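YHDH (Escherichia coli, PDB 1O89) probably catalyses the NADPH-dependent reduction of acrylyl-CoA to propanoyl-CoA as a homodimer of the zinc-containing alcohol dehydrogenase family. Local coordinates at residues Q135-D138 with A139-M143; D238-G241 with D242-A246. All blocks are in the same frame, centred on the assembly; numbering follows the deposited sequence.

How the contacts relate
Both contacts are places where a loop turns into a helix, and they lie on opposite sides of the chain's centre. Their centres are 31 Å apart and their nearest atoms about 16 Å, so they do not touch. Contact 1 comes first along the chain: it leads into helix 139-161, which rests on strands 51-59 and 85-93 of the mixed sheet. After that helix comes strand 170-173, a member of the same six-stranded parallel sheet as strand 233-238, which passes into helix 242-250 at contact 2. Contact 1 lies away from the NADP(+)-binding residues, whereas contact 2, in the Rossmann fold, lies close to one of them, R219.

Contact 1 of 2, residues Q135-D138 with A139-M143; sequences QGLD and ARKAM
The carboxylate of D138 meets the first turn of the helix with its OD1 end, and K141 and R140 flank it on different faces. K141 N points at OD1 nearly along the C-O axis, 2.9 Å from D138 OD1 and almost straight at 174°. Obliquely above one face is the start of the lysine side chain, with K141 CG 3.4 Å from D138 OD1; on the side of the other face lies R140 CB, 3.7 Å from the same oxygen. This is a classic N-cap: the side chain of the residue just before the helix takes up an amide of the first turn that has no carbonyl earlier in the helix to bond to. The torsion explains it. With chi1 at 64°, CG sits between the backbone N and the carbonyl carbon, which swings OD1 back over the helix start. The backbone of D138 adds a second bond, A142 N giving to D138 O at 2.9 Å.

One residue earlier, L137 packs against the same first turn. Its CD1 reaches A142 CB at 4.2 Å, the pairing of a hydrophobic staple, while L137 CD2 lies 3.6 Å from K141 CB. The lysine chain runs on extended past D138, leaving K141 NZ 5.5 Å from D138 OD2; at that range any attraction between the charges is probably modest, and the amine makes a cation-pi contact with Y312.

Around the turn, L137 packs on W300 and V304 of helix 293-306. A139 and M143 lie on strands 51-59 and 85-93 through W57 and A87, and R140 also touches W57, its NE forming a salt bridge with E318. The helix start rests on the mixed sheet, while the loop residue L137 in front of it meets helix 293-306.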
loop_
_atom_site.group_PDB
_atom_site.type_symbol
_atom_site.label_atom_id
_atom_site.label_comp_id
_atom_site.label_asym_id
_atom_site.label_seq_id
_atom_site.Cartn_x
_atom_site.Cartn_y
_atom_site.Cartn_z
ATOM N N GLN A 135 -12.268 -27.611 -9.199
ATOM C CA GLN A 135 -13.598 -28.135 -9.474
ATOM C C GLN A 135 -14.447 -27.039 -10.096
ATOM O O GLN A 135 -14.487 -25.918 -9.595
ATOM C CB GLN A 135 -14.265 -28.630 -8.184
ATOM C CG GLN A 135 -13.569 -29.827 -7.527
ATOM C CD GLN A 135 -14.426 -30.495 -6.455
ATOM O OE1 GLN A 135 -14.901 -31.620 -6.641
ATOM N NE2 GLN A 135 -14.625 -29.802 -5.330
ATOM N N GLY A 136 -15.121 -27.362 -11.195
ATOM C CA GLY A 136 -15.980 -26.414 -11.874
ATOM C C GLY A 136 -15.332 -25.735 -13.068
ATOM O O GLY A 136 -16.000 -25.023 -13.799
ATOM N N LEU A 137 -14.039 -25.940 -13.265
ATOM C CA LEU A 137 -13.349 -25.408 -14.435
ATOM C C LEU A 137 -12.799 -26.538 -15.277
ATOM O O LEU A 137 -12.516 -27.613 -14.764
ATOM C CB LEU A 137 -12.169 -24.516 -14.032
ATOM C CG LEU A 137 -12.311 -23.021 -13.766
ATOM C CD1 LEU A 137 -10.920 -22.414 -13.710
ATOM C CD2 LEU A 137 -13.164 -22.316 -14.808
ATOM N N ASP A 138 -12.624 -26.264 -16.569
ATOM C CA ASP A 138 -11.848 -27.126 -17.472
ATOM C C ASP A 138 -10.749 -26.312 -18.181
ATOM O O ASP A 138 -10.598 -25.105 -17.952
ATOM C CB ASP A 138 -12.772 -27.867 -18.465
ATOM C CG ASP A 138 -13.517 -26.925 -19.419
ATOM O OD1 ASP A 138 -12.999 -25.841 -19.748
ATOM O OD2 ASP A 138 -14.628 -27.199 -19.924
ATOM N N ALA A 139 -9.967 -26.988 -19.020
ATOM C CA ALA A 139 -8.841 -26.372 -19.725
ATOM C C ALA A 139 -9.251 -25.129 -20.535
ATOM O O ALA A 139 -8.629 -24.090 -20.444
ATOM C CB ALA A 139 -8.192 -27.422 -20.648
ATOM N N ARG A 140 -10.321 -25.238 -21.315
ATOM C CA ARG A 140 -10.754 -24.123 -22.151
ATOM C C ARG A 140 -11.177 -22.924 -21.303
ATOM O O ARG A 140 -10.727 -21.814 -21.538
ATOM C CB ARG A 140 -11.900 -24.547 -23.076
ATOM C CG ARG A 140 -12.203 -23.571 -24.202
ATOM C CD ARG A 140 -13.143 -24.146 -25.269
ATOM N NE ARG A 140 -13.351 -23.211 -26.364
ATOM C CZ ARG A 140 -14.209 -22.184 -26.341
ATOM N NH1 ARG A 140 -14.957 -21.921 -25.267
ATOM N NH2 ARG A 140 -14.319 -21.404 -27.409
ATOM N N LYS A 141 -12.045 -23.158 -20.326
ATOM C CA LYS A 141 -12.513 -22.102 -19.437
ATOM C C LYS A 141 -11.339 -21.460 -18.704
ATOM O O LYS A 141 -11.293 -20.246 -18.550
ATOM C CB LYS A 141 -13.518 -22.645 -18.410
ATOM C CG LYS A 141 -14.845 -23.098 -18.995
ATOM C CD LYS A 141 -15.771 -23.637 -17.903
ATOM C CE LYS A 141 -17.163 -23.963 -18.437
ATOM N NZ LYS A 141 -18.215 -23.886 -17.362
ATOM N N ALA A 142 -10.388 -22.273 -18.266
ATOM C CA ALA A 142 -9.234 -21.758 -17.535
ATOM C C ALA A 142 -8.423 -20.801 -18.399
ATOM O O ALA A 142 -7.919 -19.810 -17.916
ATOM C CB ALA A 142 -8.351 -22.892 -17.034
ATOM N N MET A 143 -8.302 -21.087 -19.681
ATOM C CA MET A 143 -7.555 -20.198 -20.560
ATOM C C MET A 143 -8.351 -18.973 -20.963
ATOM O O MET A 143 -7.758 -17.956 -21.269
ATOM C CB MET A 143 -7.063 -20.955 -21.789
ATOM C CG MET A 143 -6.081 -22.047 -21.426
ATOM S SD MET A 143 -4.606 -21.342 -20.683
ATOM C CE MET A 143 -4.871 -21.577 -18.980
#

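Contact 2 of 2, residues D238-G241 with D242-A246; sequences DTVG and DKVLA
V240 and V244 meet where a Rossmann-fold strand, 233-238, turns into helix 242-250 through an Asx motif. Both methyls of V240 take part: V240 CG1 is 3.6 Å from V244 CG1, and V240 CG2 is as close to V244 CB. Beside this pair the carboxylate of D238 lies against the side chain of L245, with D238 OD2 3.5 Å from L245 CB.

The same carboxylate shapes the loop. CG is anti to the backbone N (chi1 174°), which carries the carboxylate toward the loop, and its turn about chi2 (67°) brings OD2 to G241 N, which gives to its syn lone pair at 2.8 Å; V240 N gives a weak bond to OD1, which also takes the T174 hydroxyl. Without the carboxylate, as with an alanine here, G241 N and the T174 hydroxyl lose this partner, and the turn is likely to be freer to shift.

Farther out, V244 touches R219, which binds NADP(+), so the turn lies close to the cofactor site. L245 packs on L269 of strand 268-272 and on V273 of the second subunit. Its amide, L245 N, gives to G241 O at 3.2 Å, and its methyl L245 CD1 sits 3.7 Å from D238 OD2.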
loop_
_atom_site.group_PDB
_atom_site.type_symbol
_atom_site.label_atom_id
_atom_site.label_comp_id
_atom_site.label_asym_id
_atom_site.label_seq_id
_atom_site.Cartn_x
_atom_site.Cartn_y
_atom_site.Cartn_z
ATOM N N ASP A 238 -6.311 -0.672 -10.414
ATOM C CA ASP A 238 -5.644 0.063 -11.488
ATOM C C ASP A 238 -4.761 -0.825 -12.349
ATOM O O ASP A 238 -3.962 -1.596 -11.834
ATOM C CB ASP A 238 -4.808 1.185 -10.904
ATOM C CG ASP A 238 -3.992 1.877 -11.940
ATOM O OD1 ASP A 238 -4.585 2.540 -12.831
ATOM O OD2 ASP A 238 -2.747 1.775 -11.964
ATOM N N THR A 239 -4.915 -0.692 -13.669
ATOM C CA THR A 239 -4.158 -1.465 -14.646
ATOM C C THR A 239 -3.242 -0.575 -15.476
ATOM O O THR A 239 -2.542 -1.079 -16.330
ATOM C CB THR A 239 -5.106 -2.244 -15.592
ATOM O OG1 THR A 239 -5.937 -1.335 -16.330
ATOM C CG2 THR A 239 -6.106 -3.115 -14.811
ATOM N N VAL A 240 -3.227 0.731 -15.212
ATOM C CA VAL A 240 -2.587 1.689 -16.117
ATOM C C VAL A 240 -1.358 2.371 -15.527
ATOM O O VAL A 240 -0.406 2.639 -16.237
ATOM C CB VAL A 240 -3.619 2.711 -16.759
ATOM C CG1 VAL A 240 -4.887 2.816 -15.972
ATOM C CG2 VAL A 240 -3.009 4.109 -17.033
ATOM N N GLY A 241 -1.353 2.636 -14.237
ATOM C CA GLY A 241 -0.192 3.214 -13.610
ATOM C C GLY A 241 -0.043 4.660 -14.023
ATOM O O GLY A 241 -1.011 5.300 -14.461
ATOM N N ASP A 242 1.170 5.179 -13.866
ATOM C CA ASP A 242 1.516 6.514 -14.363
ATOM C C ASP A 242 0.607 7.569 -13.720
ATOM O O ASP A 242 0.347 7.490 -12.524
ATOM C CB ASP A 242 1.457 6.521 -15.898
ATOM C CG ASP A 242 2.242 7.665 -16.513
ATOM O OD1 ASP A 242 3.465 7.755 -16.275
ATOM O OD2 ASP A 242 1.716 8.518 -17.253
ATOM N N LYS A 243 0.112 8.527 -14.509
ATOM C CA LYS A 243 -0.698 9.632 -14.013
ATOM C C LYS A 243 -2.115 9.203 -13.615
ATOM O O LYS A 243 -2.701 9.803 -12.723
ATOM C CB LYS A 243 -0.768 10.759 -15.058
ATOM C CG LYS A 243 0.503 11.598 -15.150
ATOM C CD LYS A 243 0.645 12.314 -16.501
ATOM C CE LYS A 243 1.817 13.313 -16.510
ATOM N NZ LYS A 243 2.637 13.298 -15.241
ATOM N N VAL A 244 -2.670 8.189 -14.275
ATOM C CA VAL A 244 -4.017 7.708 -13.936
ATOM C C VAL A 244 -4.051 7.148 -12.525
ATOM O O VAL A 244 -5.000 7.383 -11.785
ATOM C CB VAL A 244 -4.520 6.618 -14.910
ATOM C CG1 VAL A 244 -5.770 5.891 -14.339
ATOM C CG2 VAL A 244 -4.822 7.214 -16.261
ATOM N N LEU A 245 -3.009 6.405 -12.171
ATOM C CA LEU A 245 -2.866 5.850 -10.837
ATOM C C LEU A 245 -2.678 6.983 -9.823
ATOM O O LEU A 245 -3.239 6.939 -8.739
ATOM C CB LEU A 245 -1.679 4.881 -10.779
ATOM C CG LEU A 245 -1.311 4.286 -9.399
ATOM C CD1 LEU A 245 -2.515 3.606 -8.720
ATOM C CD2 LEU A 245 -0.161 3.292 -9.519
ATOM N N ALA A 246 -1.879 7.981 -10.179
ATOM C CA ALA A 246 -1.643 9.133 -9.298
ATOM C C ALA A 246 -2.958 9.866 -8.991
ATOM O O ALA A 246 -3.231 10.199 -7.845
ATOM C CB ALA A 246 -0.603 10.104 -9.919
#